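Local coordinates for protein ALDH21) (Physcomitrella patens subsp. patens, PDB 5MZ5) that oxidises succinic semialdehyde to succinate with NADP+ as cofactor, as a plant member of the aldehyde dehydrogenase family, at residues C292-Y297 with Q306-G311; E335-F340 with G382-T387. All coordinates share one frame; numbering follows the deposited sequence.

Interaction 1 of 2, residues C292-Y297 with Q306-G311; sequences CIVDDY and QRLING
C292 and V294, on strand 290-294, face L308 of helix 301-313, and the two backbones stay well apart: the closest CA pair, C292 with L308, is separated by 8.4 Å, so side chains alone close the gap. Strand and helix are the first two elements of a beta-alpha-beta unit that strand 323-329 completes, and L308 is the residue of 306-311 that meets the strand. With CG anti to its own carbonyl carbon (chi1 -68°), the leucine spreads its two methyls over the strand. CD2 reaches C292 SG at 3.9 Å, while CD1 lies 3.8 Å from V294 CG2, and that same valine methyl is 3.9 Å from L308 CD2. CG2 of V294 thus meets both prongs of the fork, and the sulfur meets one. I293, between these two residues, turns its side chain to the other face, where it packs on helix 428-435. M323 of the neighbouring parallel strand also touches both C292 and L308, so the packing runs on across the sheet. The polar groups sit at the margins: D295 forms a salt bridge with K453 and D296 with R331, beyond the strand end. Methyls and a thiol, all buried and in van der Waals contact, imply that L308 is held here by close packing and, probably, by exclusion of water, with no directional bond between the two segments.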
loop_
_atom_site.group_PDB
_atom_site.type_symbol
_atom_site.label_atom_id
_atom_site.label_comp_id
_atom_site.label_asym_id
_atom_site.label_seq_id
_atom_site.Cartn_x
_atom_site.Cartn_y
_atom_site.Cartn_z
ATOM N N CYS A 292 9.373 -21.667 -23.354
ATOM C CA CYS A 292 7.944 -21.888 -23.137
ATOM C C CYS A 292 7.710 -23.372 -22.947
ATOM O O CYS A 292 8.226 -24.167 -23.723
ATOM C CB CYS A 292 7.086 -21.328 -24.276
ATOM S SG CYS A 292 5.295 -21.378 -23.964
ATOM N N ILE A 293 6.941 -23.730 -21.907
ATOM C CA ILE A 293 6.517 -25.094 -21.622
ATOM C C ILE A 293 5.085 -25.271 -22.156
ATOM O O ILE A 293 4.226 -24.441 -21.881
ATOM C CB ILE A 293 6.588 -25.434 -20.106
ATOM C CG1 ILE A 293 8.043 -25.437 -19.604
ATOM C CG2 ILE A 293 5.901 -26.794 -19.811
ATOM C CD1 ILE A 293 8.239 -25.718 -18.103
ATOM N N VAL A 294 4.845 -26.340 -22.920
ATOM C CA VAL A 294 3.520 -26.708 -23.404
ATOM C C VAL A 294 3.199 -28.052 -22.734
ATOM O O VAL A 294 3.705 -29.083 -23.156
ATOM C CB VAL A 294 3.384 -26.728 -24.961
ATOM C CG1 VAL A 294 2.007 -27.259 -25.403
ATOM C CG2 VAL A 294 3.629 -25.342 -25.536
ATOM N N ASP A 295 2.421 -28.012 -21.633
ATOM C CA ASP A 295 2.019 -29.219 -20.898
ATOM C C ASP A 295 0.549 -29.565 -21.132
ATOM O O ASP A 295 0.095 -30.624 -20.726
ATOM C CB ASP A 295 2.342 -29.091 -19.388
ATOM C CG ASP A 295 2.514 -30.429 -18.675
ATOM O OD1 ASP A 295 3.484 -31.156 -18.988
ATOM O OD2 ASP A 295 1.710 -30.728 -17.779
ATOM N N ASP A 296 -0.179 -28.673 -21.814
ATOM C CA ASP A 296 -1.604 -28.765 -22.152
ATOM C C ASP A 296 -1.911 -27.771 -23.272
ATOM O O ASP A 296 -1.088 -26.901 -23.566
ATOM C CB ASP A 296 -2.486 -28.397 -20.919
ATOM C CG ASP A 296 -2.814 -29.537 -19.970
ATOM O OD1 ASP A 296 -3.308 -30.589 -20.445
ATOM O OD2 ASP A 296 -2.644 -29.357 -18.752
ATOM N N TYR A 297 -3.111 -27.875 -23.870
ATOM C CA TYR A 297 -3.610 -26.940 -24.884
ATOM C C TYR A 297 -4.626 -26.082 -24.149
ATOM O O TYR A 297 -5.584 -26.623 -23.587
ATOM C CB TYR A 297 -4.280 -27.667 -26.068
ATOM C CG TYR A 297 -3.443 -28.725 -26.749
ATOM C CD1 TYR A 297 -2.054 -28.611 -26.819
ATOM C CD2 TYR A 297 -4.042 -29.803 -27.395
ATOM C CE1 TYR A 297 -1.281 -29.588 -27.438
ATOM C CE2 TYR A 297 -3.280 -30.775 -28.041
ATOM C CZ TYR A 297 -1.898 -30.658 -28.067
ATOM O OH TYR A 297 -1.137 -31.606 -28.700
ATOM N N GLN A 306 -1.452 -20.572 -32.203
ATOM C CA GLN A 306 -1.464 -19.141 -32.538
ATOM C C GLN A 306 -0.597 -18.330 -31.590
ATOM O O GLN A 306 0.124 -17.449 -32.042
ATOM C CB GLN A 306 -2.897 -18.581 -32.532
ATOM C CG GLN A 306 -3.736 -18.978 -33.752
ATOM C CD GLN A 306 -5.233 -18.778 -33.570
ATOM O OE1 GLN A 306 -5.721 -18.160 -32.610
ATOM N NE2 GLN A 306 -6.007 -19.300 -34.518
ATOM N N ARG A 307 -0.657 -18.633 -30.270
ATOM C CA ARG A 307 0.131 -17.910 -29.263
ATOM C C ARG A 307 1.597 -18.285 -29.324
ATOM O O ARG A 307 2.451 -17.426 -29.112
ATOM C CB ARG A 307 -0.462 -18.086 -27.854
ATOM C CG ARG A 307 -1.907 -17.569 -27.749
ATOM C CD ARG A 307 -1.996 -16.094 -27.451
ATOM N NE ARG A 307 -1.811 -15.260 -28.633
ATOM C CZ ARG A 307 -1.330 -14.018 -28.606
ATOM N NH1 ARG A 307 -0.955 -13.465 -27.455
ATOM N NH2 ARG A 307 -1.212 -13.323 -29.731
ATOM N N LEU A 308 1.889 -19.556 -29.662
ATOM C CA LEU A 308 3.268 -20.032 -29.830
ATOM C C LEU A 308 3.904 -19.393 -31.070
ATOM O O LEU A 308 5.097 -19.069 -31.052
ATOM C CB LEU A 308 3.316 -21.550 -29.924
ATOM C CG LEU A 308 2.954 -22.340 -28.676
ATOM C CD1 LEU A 308 3.015 -23.832 -28.968
ATOM C CD2 LEU A 308 3.837 -21.963 -27.487
ATOM N N ILE A 309 3.097 -19.179 -32.130
ATOM C CA ILE A 309 3.523 -18.504 -33.371
ATOM C C ILE A 309 3.855 -17.036 -33.040
ATOM O O ILE A 309 4.924 -16.553 -33.423
ATOM C CB ILE A 309 2.451 -18.643 -34.501
ATOM C CG1 ILE A 309 2.393 -20.088 -35.055
ATOM C CG2 ILE A 309 2.622 -17.583 -35.633
ATOM C CD1 ILE A 309 3.689 -20.590 -35.891
ATOM N N ASN A 310 2.963 -16.352 -32.274
ATOM C CA ASN A 310 3.191 -14.970 -31.849
ATOM C C ASN A 310 4.501 -14.881 -31.045
ATOM O O ASN A 310 5.347 -14.041 -31.342
ATOM C CB ASN A 310 1.993 -14.416 -31.060
ATOM C CG ASN A 310 2.236 -13.009 -30.529
ATOM O OD1 ASN A 310 2.216 -12.020 -31.266
ATOM N ND2 ASN A 310 2.583 -12.902 -29.260
ATOM N N GLY A 311 4.681 -15.787 -30.095
ATOM C CA GLY A 311 5.889 -15.825 -29.282
ATOM C C GLY A 311 7.171 -15.993 -30.073
ATOM O O GLY A 311 8.121 -15.219 -29.913
#

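Interaction 2 of 2, residues E335-F340 with G382-T387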
loop_
_atom_site.group_PDB
_atom_site.type_symbol
_atom_site.label_atom_id
_atom_site.label_comp_id
_atom_site.label_asym_id
_atom_site.label_seq_id
_atom_site.Cartn_x
_atom_site.Cartn_y
_atom_site.Cartn_z
ATOM N N GLU A 335 1.796 -33.837 -32.333
ATOM C CA GLU A 335 0.661 -32.989 -32.693
ATOM C C GLU A 335 1.055 -31.496 -32.724
ATOM O O GLU A 335 0.719 -30.799 -33.684
ATOM C CB GLU A 335 -0.527 -33.255 -31.762
ATOM C CG GLU A 335 -1.820 -32.626 -32.244
ATOM C CD GLU A 335 -3.066 -32.919 -31.430
ATOM O OE1 GLU A 335 -2.945 -33.245 -30.227
ATOM O OE2 GLU A 335 -4.174 -32.798 -31.999
ATOM N N VAL A 336 1.795 -31.030 -31.700
ATOM C CA VAL A 336 2.274 -29.648 -31.586
ATOM C C VAL A 336 3.259 -29.338 -32.718
ATOM O O VAL A 336 3.050 -28.361 -33.428
ATOM C CB VAL A 336 2.830 -29.306 -30.165
ATOM C CG1 VAL A 336 3.486 -27.916 -30.125
ATOM C CG2 VAL A 336 1.716 -29.395 -29.125
ATOM N N LYS A 337 4.293 -30.178 -32.903
ATOM C CA LYS A 337 5.299 -30.021 -33.960
ATOM C C LYS A 337 4.634 -29.891 -35.346
ATOM O O LYS A 337 4.961 -28.977 -36.097
ATOM C CB LYS A 337 6.298 -31.203 -33.927
ATOM C CG LYS A 337 7.365 -31.164 -35.027
ATOM C CD LYS A 337 8.492 -32.143 -34.760
ATOM C CE LYS A 337 8.206 -33.558 -35.169
ATOM N NZ LYS A 337 9.445 -34.387 -35.198
ATOM N N GLU A 338 3.687 -30.789 -35.660
ATOM C CA GLU A 338 2.956 -30.787 -36.920
ATOM C C GLU A 338 2.194 -29.449 -37.121
ATOM O O GLU A 338 2.390 -28.782 -38.144
ATOM C CB GLU A 338 2.021 -32.003 -36.962
ATOM C CG GLU A 338 1.318 -32.239 -38.276
ATOM C CD GLU A 338 0.176 -33.230 -38.162
ATOM O OE1 GLU A 338 -0.818 -32.903 -37.474
ATOM O OE2 GLU A 338 0.269 -34.329 -38.753
ATOM N N GLY A 339 1.358 -29.085 -36.145
ATOM C CA GLY A 339 0.566 -27.863 -36.185
ATOM C C GLY A 339 1.399 -26.594 -36.199
ATOM O O GLY A 339 1.091 -25.664 -36.953
ATOM N N PHE A 340 2.463 -26.554 -35.376
ATOM C CA PHE A 340 3.380 -25.422 -35.276
ATOM C C PHE A 340 4.145 -25.205 -36.579
ATOM O O PHE A 340 4.103 -24.088 -37.102
ATOM C CB PHE A 340 4.323 -25.561 -34.059
ATOM C CG PHE A 340 5.225 -24.386 -33.765
ATOM C CD1 PHE A 340 4.700 -23.179 -33.295
ATOM C CD2 PHE A 340 6.607 -24.504 -33.880
ATOM C CE1 PHE A 340 5.539 -22.101 -33.004
ATOM C CE2 PHE A 340 7.445 -23.431 -33.561
ATOM C CZ PHE A 340 6.906 -22.235 -33.135
ATOM N N GLY A 382 24.225 -31.192 -34.851
ATOM C CA GLY A 382 23.216 -32.227 -34.637
ATOM C C GLY A 382 21.751 -31.812 -34.653
ATOM O O GLY A 382 20.876 -32.680 -34.595
ATOM N N GLY A 383 21.472 -30.507 -34.737
ATOM C CA GLY A 383 20.102 -30.000 -34.800
ATOM C C GLY A 383 19.388 -30.388 -36.085
ATOM O O GLY A 383 19.985 -30.372 -37.166
ATOM N N LYS A 384 18.106 -30.744 -35.984
ATOM C CA LYS A 384 17.314 -31.129 -37.153
ATOM C C LYS A 384 16.444 -29.955 -37.623
ATOM O O LYS A 384 15.532 -29.528 -36.905
ATOM C CB LYS A 384 16.473 -32.397 -36.874
ATOM C CG LYS A 384 15.750 -32.935 -38.108
ATOM C CD LYS A 384 14.673 -33.945 -37.728
ATOM C CE LYS A 384 13.745 -34.248 -38.877
ATOM N NZ LYS A 384 12.494 -34.902 -38.415
ATOM N N LEU A 385 16.735 -29.435 -38.828
ATOM C CA LEU A 385 15.990 -28.332 -39.415
ATOM C C LEU A 385 14.607 -28.821 -39.859
ATOM O O LEU A 385 14.509 -29.726 -40.695
ATOM C CB LEU A 385 16.785 -27.721 -40.584
ATOM C CG LEU A 385 16.209 -26.464 -41.259
ATOM C CD1 LEU A 385 16.308 -25.235 -40.341
ATOM C CD2 LEU A 385 16.930 -26.190 -42.558
ATOM N N LEU A 386 13.544 -28.251 -39.260
ATOM C CA LEU A 386 12.164 -28.630 -39.574
ATOM C C LEU A 386 11.562 -27.778 -40.680
ATOM O O LEU A 386 10.739 -28.277 -41.454
ATOM C CB LEU A 386 11.266 -28.635 -38.328
ATOM C CG LEU A 386 11.687 -29.537 -37.166
ATOM C CD1 LEU A 386 10.686 -29.417 -36.010
ATOM C CD2 LEU A 386 11.864 -31.006 -37.604
ATOM N N THR A 387 11.982 -26.493 -40.756
ATOM C CA THR A 387 11.538 -25.521 -41.767
ATOM C C THR A 387 12.445 -24.281 -41.746
ATOM O O THR A 387 13.105 -24.020 -40.737
ATOM C CB THR A 387 10.048 -25.170 -41.554
ATOM O OG1 THR A 387 9.563 -24.444 -42.681
ATOM C CG2 THR A 387 9.789 -24.411 -40.238
#
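K337, on helix 333-345, lays its aliphatic chain against L386 of strand 384-387, a short strand paired antiparallel with strand 395-402 in the sheet of the aldehyde dehydrogenase catalytic domain. The chain reaches this strand from helix 365-380 through G382, whose positive phi (115°) belongs to a Schellman motif ending that helix. The backbones keep their distance, with the CA atoms of K337 and L386 9.0 Å apart.

The apolar part is narrow. One methyl of the leucine, CD1, touches K337 CD at 3.7 Å and K337 CG at 3.9 Å, and the two side chains cross at about a right angle. L422 of strand 419-425 touches both of them, and L386 also packs on V400, so the lysine methylenes cover the margin of an apolar patch on the sheet.

The electrostatic part concerns the end of the lysine. Its chain is extended through chi1 and chi2 and then bends at chi3 (82°), which turns CE and the ammonium group away from the leucine methyl; K337 NZ forms a salt bridge with E402 OE2. K384 comes to the same place from the strand side, with its chain fully extended. E402 belongs to the strand paired with that of K384, and its carboxylate would offset the nearby positive charges and probably favour charged lysines. Between the two lysine tips, K337 NZ and K384 NZ, the separation is 4.5 Å.

Interactions 1 and 2 reach the same sheet at different depths, with centres about 14 Å apart. Interaction 1 is wholly buried and purely apolar, within one beta-alpha-beta unit and between segments close in sequence. Interaction 2 lies at the surface, joins a helix to a strand more than forty residues later, and mixes methylene packing with charge. Helix 301-313 (interaction 1) and helix 333-345 (interaction 2) touch: F340 CE1 lies 3.6 Å from L308 O, and I309 CD1 approaches F340 O. From the loop after strand 290-294, Y297 OH makes a probable hydrogen bond with E335 OE1, 2.9 Å away. Here the buried contact is apolar and the surface one adds charge to an apolar base.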